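Short chain dehydrogenase (Salmonella typhi, PDB 3G1T) is probably an NAD(P)-dependent oxidoreductase of the short chain dehydrogenase family, built on a Rossmann fold. Local coordinates at residues Met132-Leu137 and Gly147-Thr152. Numbering follows the deposited sequence.
Sequences MLTQAL and GSLVFT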
loop_
_atom_site.group_PDB
_atom_site.type_symbol
_atom_site.label_atom_id
_atom_site.label_comp_id
_atom_site.label_asym_id
_atom_site.label_seq_id
_atom_site.Cartn_x
_atom_site.Cartn_y
_atom_site.Cartn_z
ATOM N N MET A 132 -8.781 -9.747 2.670
ATOM C CA MET A 132 -9.368 -11.092 2.708
ATOM C C MET A 132 -10.735 -11.125 3.416
ATOM O O MET A 132 -11.699 -11.761 2.921
ATOM C CB MET A 132 -8.421 -12.047 3.376
ATOM C CG MET A 132 -7.269 -12.562 2.390
ATOM S SD MET A 132 -6.196 -13.925 2.964
ATOM C CE MET A 132 -5.377 -13.121 4.346
ATOM N N LEU A 133 -10.776 -10.522 4.619
ATOM C CA LEU A 133 -12.053 -10.343 5.356
ATOM C C LEU A 133 -13.111 -9.581 4.551
ATOM O O LEU A 133 -14.263 -10.050 4.415
ATOM C CB LEU A 133 -11.804 -9.622 6.696
ATOM C CG LEU A 133 -13.051 -9.509 7.601
ATOM C CD1 LEU A 133 -13.720 -10.937 7.844
ATOM C CD2 LEU A 133 -12.531 -8.797 8.913
ATOM N N THR A 134 -12.714 -8.469 3.934
ATOM C CA THR A 134 -13.630 -7.726 3.056
ATOM C C THR A 134 -14.216 -8.594 1.935
ATOM O O THR A 134 -15.428 -8.619 1.746
ATOM C CB THR A 134 -12.960 -6.489 2.404
ATOM O OG1 THR A 134 -12.478 -5.599 3.431
ATOM C CG2 THR A 134 -14.038 -5.693 1.483
ATOM N N GLN A 135 -13.344 -9.317 1.254
ATOM C CA GLN A 135 -13.799 -10.110 0.103
ATOM C C GLN A 135 -14.819 -11.126 0.531
ATOM O O GLN A 135 -15.813 -11.398 -0.205
ATOM C CB GLN A 135 -12.613 -10.728 -0.565
ATOM C CG GLN A 135 -12.956 -11.826 -1.576
ATOM C CD GLN A 135 -11.704 -12.377 -2.206
ATOM O OE1 GLN A 135 -10.993 -13.193 -1.613
ATOM N NE2 GLN A 135 -11.416 -11.913 -3.432
ATOM N N ALA A 136 -14.589 -11.746 1.698
ATOM C CA ALA A 136 -15.510 -12.784 2.177
ATOM C C ALA A 136 -16.910 -12.275 2.554
ATOM O O ALA A 136 -17.846 -13.103 2.589
ATOM C CB ALA A 136 -14.916 -13.456 3.366
ATOM N N LEU A 137 -16.999 -10.980 2.944
ATOM C CA LEU A 137 -18.216 -10.271 3.345
ATOM C C LEU A 137 -18.916 -9.478 2.244
ATOM O O LEU A 137 -20.029 -8.987 2.460
ATOM C CB LEU A 137 -17.877 -9.310 4.514
ATOM C CG LEU A 137 -17.215 -10.088 5.683
ATOM C CD1 LEU A 137 -16.786 -9.034 6.704
ATOM C CD2 LEU A 137 -18.275 -10.978 6.312
ATOM N N GLY A 147 -25.667 -0.667 1.579
ATOM C CA GLY A 147 -24.540 -1.212 2.402
ATOM C C GLY A 147 -23.442 -0.156 2.511
ATOM O O GLY A 147 -23.256 0.700 1.626
ATOM N N SER A 148 -22.698 -0.190 3.625
ATOM C CA SER A 148 -21.608 0.858 3.818
ATOM C C SER A 148 -20.355 0.133 4.396
ATOM O O SER A 148 -20.442 -0.532 5.429
ATOM C CB SER A 148 -22.063 1.955 4.784
ATOM O OG SER A 148 -21.007 2.917 4.997
ATOM N N LEU A 149 -19.258 0.209 3.666
ATOM C CA LEU A 149 -17.971 -0.471 4.028
ATOM C C LEU A 149 -16.988 0.713 4.310
ATOM O O LEU A 149 -16.850 1.676 3.510
ATOM C CB LEU A 149 -17.503 -1.279 2.806
ATOM C CG LEU A 149 -16.063 -1.861 2.831
ATOM C CD1 LEU A 149 -15.988 -2.867 3.975
ATOM C CD2 LEU A 149 -15.831 -2.580 1.543
ATOM N N VAL A 150 -16.390 0.677 5.494
ATOM C CA VAL A 150 -15.589 1.788 5.932
ATOM C C VAL A 150 -14.229 1.225 6.312
ATOM O O VAL A 150 -14.162 0.235 7.068
ATOM C CB VAL A 150 -16.234 2.505 7.174
ATOM C CG1 VAL A 150 -15.216 3.604 7.699
ATOM C CG2 VAL A 150 -17.610 3.163 6.689
ATOM N N PHE A 151 -13.168 1.859 5.807
ATOM C CA PHE A 151 -11.783 1.532 6.229
ATOM C C PHE A 151 -11.234 2.626 7.117
ATOM O O PHE A 151 -11.664 3.761 7.070
ATOM C CB PHE A 151 -10.858 1.354 5.014
ATOM C CG PHE A 151 -11.235 0.187 4.113
ATOM C CD1 PHE A 151 -10.789 -1.113 4.372
ATOM C CD2 PHE A 151 -12.103 0.418 3.004
ATOM C CE1 PHE A 151 -11.107 -2.239 3.513
ATOM C CE2 PHE A 151 -12.442 -0.694 2.159
ATOM C CZ PHE A 151 -11.990 -1.970 2.378
ATOM N N THR A 152 -10.235 2.252 7.948
ATOM C CA THR A 152 -9.522 3.247 8.795
ATOM C C THR A 152 -8.241 3.692 8.105
ATOM O O THR A 152 -7.404 2.881 7.715
ATOM C CB THR A 152 -9.231 2.610 10.171
ATOM O OG1 THR A 152 -10.455 2.216 10.773
ATOM C CG2 THR A 152 -8.517 3.707 11.051
#
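T134 meets L149 and F151 with the two branches of its short side chain, and it is the one residue of 132-137, part of helix 116-142, that touches strand 147-152. The CA atoms of T134 and L149 lie 8.5 Å apart, the nearest such pair between 132-137 and 147-152, and only 108 Å² is buried, summed over both sides.

From CA, the bond to CB of T134 is directed at the strand, and at CB the side chain divides. The methyl branch, CG2, lies anti to the backbone N because chi1 is -59°, and it reaches CD2 of L149 at 3.6 Å, a plain van der Waals contact between methyl groups. L149 points its own CB at the helix; its chi1 of 169° sets CG anti to the backbone N and so carries the branch toward the helix, with CD2 the methyl that makes the contact.

The hydroxyl branch leaves on the other side of CB, anti to the carbonyl carbon. OG1 stands 3.6 Å from CE1 of F151 and 3.8 Å from CZ, approaching the ring obliquely. The phenylalanine arrives from the opposite direction to T134; its side chain also packs against T174, M177, M178 and L181 of helix 165-185, while its ring meets that of H100 with the planes about 20° apart.

No hydrogen bond joins the two segments. The polar needs of OG1 are met by NE2 of H100, which directly follows the neighbouring strand 97-99, and by O of T130, one turn earlier in the helix. Such helix-on-sheet packing belongs to the parallel Rossmann-type core. With its hydroxyl engaged by H100 and T130, the buried threonine can present a methyl to L149 and border an aromatic ring, so between 132-137 and 147-152 the contact is van der Waals packing.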